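Local atomic coordinates of alpha-glucosidase YIHQ (Escherichia coli, PDB entry 5AEG), a protein that hydrolyses sulfoquinovosyl diacylglycerides and simple sulfoquinovosides to sulfoquinovose, which the cell degrades as a source of carbon and sulfur. Residues Leu521-Trp524 / Cys525-Ser528; Phe527-Thr531 / Pro532-Thr536; Asp544-Phe548 / Asp549-Glu553. All coordinates share one frame; numbering follows the deposited sequence.

How the contacts relate
Following the chain, contact 1 (521-524 with 525-528) comes first and closes successive turns of helix 518-528. Contact 2 begins toward the end of that helix, at Phe527 and Ser528, which it shares with contact 1, and closes the turn that delivers the chain to strand 534-536 of the barrel. Contact 3 (544-548 with 549-553) lies further on, where the loop after that strand enters helix 552-567. None encloses another: the first two overlap and the third follows in series. In space they meet: Cys525 SG packs on Met534 CE at 3.8 Å, Leu521 CD2 lies 3.4 Å from Gln547 C, and Thr536 OG1 sits 3.5 Å from Phe548 CD2, tying helix, strand and following loop together.

Contact 1: Leu521-Trp524 / Cys525-Ser528; sequences LLRW and CDFS
Trp524 and Phe527, three residues apart on one helix, run side by side and point the same way. Their rings meet obliquely, planes at 35°, with Trp524 CD1 4.1 Å from Phe527 CD2; the phenyl is set alongside the tryptophan by CG anti to its backbone nitrogen (chi1 169°). The hydroxyl of Ser528 reaches the indole's edge in its plane, its OG 3.7 Å from Trp524 CD1. A large aromatic suits this buried site because its hydrocarbon surface packs against Phe527, Val486 and Gln473 while its one polar atom, NE1, is bonded to Ser503 OG of strand 501-505. In the backbone beneath, Cys525 N donates to Leu521 O, and Ser528 N donates to Trp524 O at 2.9 Å. This is helix 518-528 of the TIM barrel, the helical arm of a beta-alpha-beta unit that links the parallel strands 501-505 and 534-536. Cys525 packs its CB against the carbonyl oxygens of Leu521 and Leu522, 3.5 Å from Leu522 O. Its sulfur is directed away from the backbone nitrogen (chi1 -172°), and the compact side chain touches Phe558 of helix 552-567. Asp526 sets its CB 3.4 Å from Arg523 O. The charged ends of these two residues stay apart, Arg523 NH1 4.4 Å from Asp526 OD2, too far for a salt bridge. A water fills the interval, accepting from Arg523 NH1 at 2.8 Å in the guanidinium plane and donating to Asp526 OD2 at 2.7 Å. Both groups are also bonded beyond the helix, Arg523 NH1 to Ala653 O and Asp526 OD2 to Gly656 N.

Contact 2: Phe527-Thr531 / Pro532-Thr536; sequences FSAFT and PMMRT
Met534 folds its side chain back over Ser528 and Ala529: CG lies 3.6 Å from Ser528 O, and SD rests 3.8 Å from Ala529 CA. The thioether also touches the Ala529 methyl, SD to CB at 4.2 Å, an apolar contact in which the small alanine lets the sulfur come close to the backbone. A bend at chi3 (73°) turns the terminal methyl of Met534 toward Ala529 N and CA. With Met534 cut back to an alanine, Ala529 is likely to lose this apolar cover and a gap would probably open beside the turn. Thr531 helps to hold the turn: its OG1 donates to Ser528 O at 2.7 Å, within the carbonyl plane and on a lone pair. Its chi1 of 70° places OG1 between the backbone nitrogen and the carbonyl carbon, and also 3.2 Å from Met533 O. A type I beta turn runs from Ser528 to Thr531, with a weak Thr531 N to Ser528 O bond. Pro532 then suits the bend, since its ring fixes phi and it needs no amide hydrogen. This is the helix-to-strand connection of a beta-alpha-beta unit in the TIM barrel. Strand 534-536 lies between strands 257-260 and 501-505, while the Met534 side chain touches Thr562 and Phe565 of helix 552-567.

Contact 3: Asp544-Phe548 / Asp549-Glu553; sequences DNWQF and DGDAE
Aromatic packing carries the meeting of Trp546 with Gly550 and Asp551. The indole lays one face against Gly550, whose CA stands 3.6 Å above the ring plane, displaced toward the rim. A glycine suits this spot, because a beta carbon would point at the indole and collide with CE2. At the ring's edge Asp551 arrives in plane with its CG, and OD2 comes 3.5 Å from Trp546 CZ2. The carboxylate is turned steeply, 74° from the ring. The anti setting of Trp546 CG to its backbone nitrogen (chi1 -164°) carries the indole to Gly550 and Asp551. Phe548 and Asp549 also pack, Phe548 CD1 3.7 Å from Asp549 CB, with the ring and carboxylate planes 39° apart.

Among the polar contacts, one backbone bond closes the type I beta turn from Gln547 to Gly550: Gly550 N donates to Gln547 O at 3.0 Å, coming from above the carbonyl plane. The acids find their strongest partners further off. Asp549 OD2 makes a salt bridge to Lys271. Asp551 occupies the N-cap position of the coming helix, a place suited to a short carboxylate, and its side chain caps a backbone nitrogen just past Glu553; OD1 also bonds to Thr554 OG1, and OD2 makes a salt bridge to Lys518. Trp546 NE1 bonds to that same threonine hydroxyl, so Thr554 joins the indole to the cap.

The turn thus leads a surface loop of the TIM barrel, following strand 534-536, into helix 552-567. Trp546 rests on Lys518 and Leu521 of helix 518-528, while Phe548 is buried against Lys271 and Met275 of helix 265-277.

Contact 1: Leu521-Trp524 / Cys525-Ser528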
loop_
_atom_site.group_PDB
_atom_site.type_symbol
_atom_site.label_atom_id
_atom_site.label_comp_id
_atom_site.label_asym_id
_atom_site.label_seq_id
_atom_site.Cartn_x
_atom_site.Cartn_y
_atom_site.Cartn_z
ATOM N N LEU A 521 7.945 -10.045 18.419
ATOM C CA LEU A 521 8.326 -10.841 17.324
ATOM C C LEU A 521 7.410 -12.062 17.172
ATOM O O LEU A 521 6.999 -12.386 16.086
ATOM C CB LEU A 521 9.782 -11.340 17.447
ATOM C CG LEU A 521 10.353 -12.062 16.256
ATOM C CD1 LEU A 521 10.452 -11.121 15.020
ATOM C CD2 LEU A 521 11.761 -12.583 16.549
ATOM N N LEU A 522 7.158 -12.773 18.258
ATOM C CA LEU A 522 6.375 -14.007 18.226
ATOM C C LEU A 522 4.908 -13.756 17.927
ATOM O O LEU A 522 4.327 -14.485 17.117
ATOM C CB LEU A 522 6.537 -14.802 19.545
ATOM C CG LEU A 522 7.992 -15.182 19.888
ATOM C CD1 LEU A 522 8.007 -16.258 20.953
ATOM C CD2 LEU A 522 8.852 -15.622 18.760
ATOM N N ARG A 523 4.327 -12.718 18.499
ATOM C CA ARG A 523 2.960 -12.344 18.135
ATOM C C ARG A 523 2.851 -11.913 16.638
ATOM O O ARG A 523 1.854 -12.183 15.976
ATOM C CB ARG A 523 2.505 -11.218 19.005
ATOM C CG ARG A 523 2.103 -11.637 20.375
ATOM C CD ARG A 523 0.878 -12.486 20.423
ATOM N NE ARG A 523 0.369 -12.492 21.814
ATOM C CZ ARG A 523 -0.511 -13.372 22.305
ATOM N NH1 ARG A 523 -0.992 -14.303 21.528
ATOM N NH2 ARG A 523 -0.906 -13.288 23.584
ATOM N N TRP A 524 3.893 -11.241 16.112
ATOM C CA TRP A 524 3.872 -10.833 14.741
ATOM C C TRP A 524 4.020 -12.021 13.821
ATOM O O TRP A 524 3.391 -12.091 12.756
ATOM C CB TRP A 524 4.956 -9.775 14.437
ATOM C CG TRP A 524 4.570 -8.753 13.447
ATOM C CD1 TRP A 524 4.161 -8.925 12.178
ATOM C CD2 TRP A 524 4.695 -7.359 13.638
ATOM N NE1 TRP A 524 3.976 -7.712 11.542
ATOM C CE2 TRP A 524 4.282 -6.723 12.412
ATOM C CE3 TRP A 524 5.109 -6.594 14.702
ATOM C CZ2 TRP A 524 4.262 -5.362 12.244
ATOM C CZ3 TRP A 524 5.064 -5.180 14.558
ATOM C CH2 TRP A 524 4.634 -4.601 13.333
ATOM N N CYS A 525 4.834 -13.006 14.249
ATOM C CA CYS A 525 4.966 -14.234 13.502
ATOM C C CYS A 525 3.597 -14.927 13.431
ATOM O O CYS A 525 3.248 -15.485 12.407
ATOM C CB CYS A 525 6.021 -15.159 14.160
ATOM S SG CYS A 525 6.381 -16.598 13.125
ATOM N N ASP A 526 2.854 -14.944 14.539
ATOM C CA ASP A 526 1.504 -15.573 14.538
ATOM C C ASP A 526 0.554 -14.913 13.498
ATOM O O ASP A 526 -0.319 -15.565 12.913
ATOM C CB ASP A 526 0.878 -15.461 15.895
ATOM C CG ASP A 526 1.444 -16.432 16.951
ATOM O OD1 ASP A 526 2.354 -17.236 16.593
ATOM O OD2 ASP A 526 0.959 -16.266 18.134
ATOM N N PHE A 527 0.668 -13.595 13.371
ATOM C CA PHE A 527 -0.145 -12.834 12.431
ATOM C C PHE A 527 0.250 -13.174 10.998
ATOM O O PHE A 527 -0.590 -13.595 10.174
ATOM C CB PHE A 527 0.045 -11.334 12.780
ATOM C CG PHE A 527 -0.503 -10.338 11.757
ATOM C CD1 PHE A 527 -1.587 -10.572 10.954
ATOM C CD2 PHE A 527 0.129 -9.092 11.668
ATOM C CE1 PHE A 527 -2.036 -9.578 10.085
ATOM C CE2 PHE A 527 -0.397 -8.074 10.894
ATOM C CZ PHE A 527 -1.455 -8.310 10.075
ATOM N N SER A 528 1.553 -13.045 10.686
ATOM C CA SER A 528 2.031 -13.249 9.364
ATOM C C SER A 528 1.827 -14.656 8.761
ATOM O O SER A 528 1.677 -14.798 7.534
ATOM C CB SER A 528 3.515 -12.783 9.208
ATOM O OG SER A 528 3.608 -11.372 9.421
HETATM O O HOH W 1 -1.076 -14.634 18.699
#

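Contact 2: Phe527-Thr531 / Pro532-Thr536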
loop_
_atom_site.group_PDB
_atom_site.type_symbol
_atom_site.label_atom_id
_atom_site.label_comp_id
_atom_site.label_asym_id
_atom_site.label_seq_id
_atom_site.Cartn_x
_atom_site.Cartn_y
_atom_site.Cartn_z
ATOM N N PHE A 527 0.668 -13.595 13.371
ATOM C CA PHE A 527 -0.145 -12.834 12.431
ATOM C C PHE A 527 0.250 -13.174 10.998
ATOM O O PHE A 527 -0.590 -13.595 10.174
ATOM C CB PHE A 527 0.045 -11.334 12.780
ATOM C CG PHE A 527 -0.503 -10.338 11.757
ATOM C CD1 PHE A 527 -1.587 -10.572 10.954
ATOM C CD2 PHE A 527 0.129 -9.092 11.668
ATOM C CE1 PHE A 527 -2.036 -9.578 10.085
ATOM C CE2 PHE A 527 -0.397 -8.074 10.894
ATOM C CZ PHE A 527 -1.455 -8.310 10.075
ATOM N N SER A 528 1.553 -13.045 10.686
ATOM C CA SER A 528 2.031 -13.249 9.364
ATOM C C SER A 528 1.827 -14.656 8.761
ATOM O O SER A 528 1.677 -14.798 7.534
ATOM C CB SER A 528 3.515 -12.783 9.208
ATOM O OG SER A 528 3.608 -11.372 9.421
ATOM N N ALA A 529 1.763 -15.662 9.599
ATOM C CA ALA A 529 1.450 -17.022 9.149
ATOM C C ALA A 529 0.029 -17.139 8.584
ATOM O O ALA A 529 -0.253 -18.119 7.897
ATOM C CB ALA A 529 1.588 -17.983 10.335
ATOM N N PHE A 530 -0.829 -16.152 8.869
ATOM C CA PHE A 530 -2.172 -16.000 8.263
ATOM C C PHE A 530 -2.325 -14.888 7.249
ATOM O O PHE A 530 -3.309 -14.142 7.258
ATOM C CB PHE A 530 -3.203 -15.974 9.403
ATOM C CG PHE A 530 -3.263 -17.309 10.117
ATOM C CD1 PHE A 530 -4.107 -18.316 9.645
ATOM C CD2 PHE A 530 -2.463 -17.577 11.185
ATOM C CE1 PHE A 530 -4.206 -19.546 10.265
ATOM C CE2 PHE A 530 -2.514 -18.830 11.801
ATOM C CZ PHE A 530 -3.428 -19.807 11.366
ATOM N N THR A 531 -1.265 -14.734 6.449
ATOM C CA THR A 531 -1.192 -13.752 5.362
ATOM C C THR A 531 -0.542 -14.478 4.191
ATOM O O THR A 531 -0.066 -15.614 4.353
ATOM C CB THR A 531 -0.396 -12.465 5.722
ATOM O OG1 THR A 531 0.984 -12.796 5.820
ATOM C CG2 THR A 531 -0.884 -11.853 6.947
ATOM N N PRO A 532 -0.510 -13.865 2.980
ATOM C CA PRO A 532 0.084 -14.630 1.926
ATOM C C PRO A 532 1.632 -14.700 1.825
ATOM O O PRO A 532 2.179 -15.355 0.884
ATOM C CB PRO A 532 -0.496 -14.012 0.630
ATOM C CG PRO A 532 -0.890 -12.673 0.990
ATOM C CD PRO A 532 -1.328 -12.740 2.474
ATOM N N MET A 533 2.359 -14.067 2.736
ATOM C CA MET A 533 3.831 -14.103 2.632
ATOM C C MET A 533 4.407 -13.882 4.021
ATOM O O MET A 533 3.956 -12.984 4.712
ATOM C CB MET A 533 4.318 -13.046 1.623
ATOM C CG MET A 533 5.825 -13.006 1.474
ATOM S SD MET A 533 6.250 -11.969 0.097
ATOM C CE MET A 533 8.024 -11.829 0.382
ATOM N N MET A 534 5.386 -14.680 4.373
ATOM C CA MET A 534 6.119 -14.588 5.605
ATOM C C MET A 534 7.564 -14.130 5.329
ATOM O O MET A 534 8.296 -14.820 4.600
ATOM C CB MET A 534 6.202 -15.937 6.311
ATOM C CG MET A 534 4.835 -16.438 6.796
ATOM S SD MET A 534 4.959 -17.831 7.905
ATOM C CE MET A 534 5.585 -17.174 9.488
ATOM N N ARG A 535 7.954 -12.981 5.900
ATOM C CA ARG A 535 9.299 -12.408 5.640
ATOM C C ARG A 535 9.668 -11.571 6.835
ATOM O O ARG A 535 8.833 -10.768 7.294
ATOM C CB ARG A 535 9.314 -11.555 4.358
ATOM C CG ARG A 535 10.708 -10.916 4.134
ATOM C CD ARG A 535 10.735 -9.926 3.019
ATOM N NE ARG A 535 9.698 -8.853 3.185
ATOM C CZ ARG A 535 9.811 -7.846 4.038
ATOM N NH1 ARG A 535 10.871 -7.713 4.874
ATOM N NH2 ARG A 535 8.839 -6.931 4.153
ATOM N N THR A 536 10.870 -11.817 7.392
ATOM C CA THR A 536 11.362 -11.068 8.501
ATOM C C THR A 536 12.227 -9.865 8.101
ATOM O O THR A 536 12.553 -9.655 6.895
ATOM C CB THR A 536 12.143 -11.986 9.460
ATOM O OG1 THR A 536 13.435 -12.238 8.967
ATOM C CG2 THR A 536 11.431 -13.317 9.715
#

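Contact 3: Asp544-Phe548 / Asp549-Glu553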
loop_
_atom_site.group_PDB
_atom_site.type_symbol
_atom_site.label_atom_id
_atom_site.label_comp_id
_atom_site.label_asym_id
_atom_site.label_seq_id
_atom_site.Cartn_x
_atom_site.Cartn_y
_atom_site.Cartn_z
ATOM N N ASP A 544 19.521 -3.883 18.547
ATOM C CA ASP A 544 18.592 -3.524 19.584
ATOM C C ASP A 544 17.345 -4.392 19.592
ATOM O O ASP A 544 16.529 -4.263 20.460
ATOM C CB ASP A 544 18.103 -2.086 19.432
ATOM C CG ASP A 544 19.197 -1.043 19.778
ATOM O OD1 ASP A 544 20.241 -1.448 20.302
ATOM O OD2 ASP A 544 18.973 0.140 19.512
ATOM N N ASN A 545 17.172 -5.219 18.592
ATOM C CA ASN A 545 15.917 -5.956 18.442
ATOM C C ASN A 545 16.142 -7.453 18.641
ATOM O O ASN A 545 17.131 -8.009 18.160
ATOM C CB ASN A 545 15.449 -5.729 16.963
ATOM C CG ASN A 545 14.916 -4.304 16.713
ATOM O OD1 ASN A 545 14.434 -3.626 17.604
ATOM N ND2 ASN A 545 14.996 -3.885 15.490
ATOM N N TRP A 546 15.129 -8.100 19.168
ATOM C CA TRP A 546 15.066 -9.587 19.201
ATOM C C TRP A 546 14.848 -10.101 17.796
ATOM O O TRP A 546 14.008 -9.541 17.051
ATOM C CB TRP A 546 13.948 -10.033 20.133
ATOM C CG TRP A 546 14.055 -11.442 20.512
ATOM C CD1 TRP A 546 13.518 -12.544 19.917
ATOM C CD2 TRP A 546 14.880 -11.915 21.575
ATOM N NE1 TRP A 546 13.907 -13.701 20.595
ATOM C CE2 TRP A 546 14.753 -13.329 21.621
ATOM C CE3 TRP A 546 15.685 -11.266 22.502
ATOM C CZ2 TRP A 546 15.433 -14.116 22.577
ATOM C CZ3 TRP A 546 16.373 -12.065 23.493
ATOM C CH2 TRP A 546 16.252 -13.458 23.480
ATOM N N GLN A 547 15.657 -11.073 17.392
ATOM C CA GLN A 547 15.590 -11.639 16.076
ATOM C C GLN A 547 15.116 -13.058 16.028
ATOM O O GLN A 547 14.984 -13.713 17.072
ATOM C CB GLN A 547 16.972 -11.553 15.418
ATOM C CG GLN A 547 17.597 -10.158 15.439
ATOM C CD GLN A 547 16.821 -9.063 14.644
ATOM O OE1 GLN A 547 15.879 -9.330 13.854
ATOM N NE2 GLN A 547 17.291 -7.815 14.802
ATOM N N PHE A 548 14.866 -13.542 14.803
ATOM C CA PHE A 548 14.264 -14.897 14.589
ATOM C C PHE A 548 15.060 -16.064 15.226
ATOM O O PHE A 548 14.519 -17.134 15.443
ATOM C CB PHE A 548 13.992 -15.148 13.130
ATOM C CG PHE A 548 15.185 -15.139 12.226
ATOM C CD1 PHE A 548 16.135 -16.161 12.283
ATOM C CD2 PHE A 548 15.326 -14.135 11.245
ATOM C CE1 PHE A 548 17.226 -16.181 11.415
ATOM C CE2 PHE A 548 16.412 -14.135 10.390
ATOM C CZ PHE A 548 17.346 -15.165 10.433
ATOM N N ASP A 549 16.359 -15.814 15.491
ATOM C CA ASP A 549 17.259 -16.834 16.053
ATOM C C ASP A 549 17.722 -16.467 17.439
ATOM O O ASP A 549 18.773 -16.927 17.879
ATOM C CB ASP A 549 18.420 -17.093 15.094
ATOM C CG ASP A 549 19.242 -15.825 14.768
ATOM O OD1 ASP A 549 18.797 -14.690 15.141
ATOM O OD2 ASP A 549 20.318 -16.008 14.158
ATOM N N GLY A 550 16.943 -15.645 18.160
ATOM C CA GLY A 550 17.422 -15.093 19.444
ATOM C C GLY A 550 17.612 -16.170 20.511
ATOM O O GLY A 550 18.423 -16.012 21.403
ATOM N N ASP A 551 16.834 -17.244 20.438
ATOM C CA ASP A 551 16.938 -18.376 21.424
ATOM C C ASP A 551 16.133 -19.551 20.877
ATOM O O ASP A 551 15.429 -19.441 19.785
ATOM C CB ASP A 551 16.578 -17.952 22.903
ATOM C CG ASP A 551 15.089 -17.628 23.141
ATOM O OD1 ASP A 551 14.215 -17.868 22.250
ATOM O OD2 ASP A 551 14.779 -17.126 24.253
ATOM N N ALA A 552 16.194 -20.666 21.581
ATOM C CA ALA A 552 15.543 -21.882 21.085
ATOM C C ALA A 552 14.041 -21.743 21.033
ATOM O O ALA A 552 13.399 -22.248 20.055
ATOM C CB ALA A 552 15.929 -23.120 21.965
ATOM N N GLU A 553 13.466 -21.071 22.014
ATOM C CA GLU A 553 12.019 -20.903 22.032
ATOM C C GLU A 553 11.548 -20.085 20.795
ATOM O O GLU A 553 10.544 -20.418 20.164
ATOM C CB GLU A 553 11.594 -20.208 23.302
ATOM C CG GLU A 553 10.090 -19.998 23.419
ATOM C CD GLU A 553 9.657 -19.208 24.655
ATOM O OE1 GLU A 553 10.518 -18.741 25.448
ATOM O OE2 GLU A 553 8.425 -19.081 24.826
#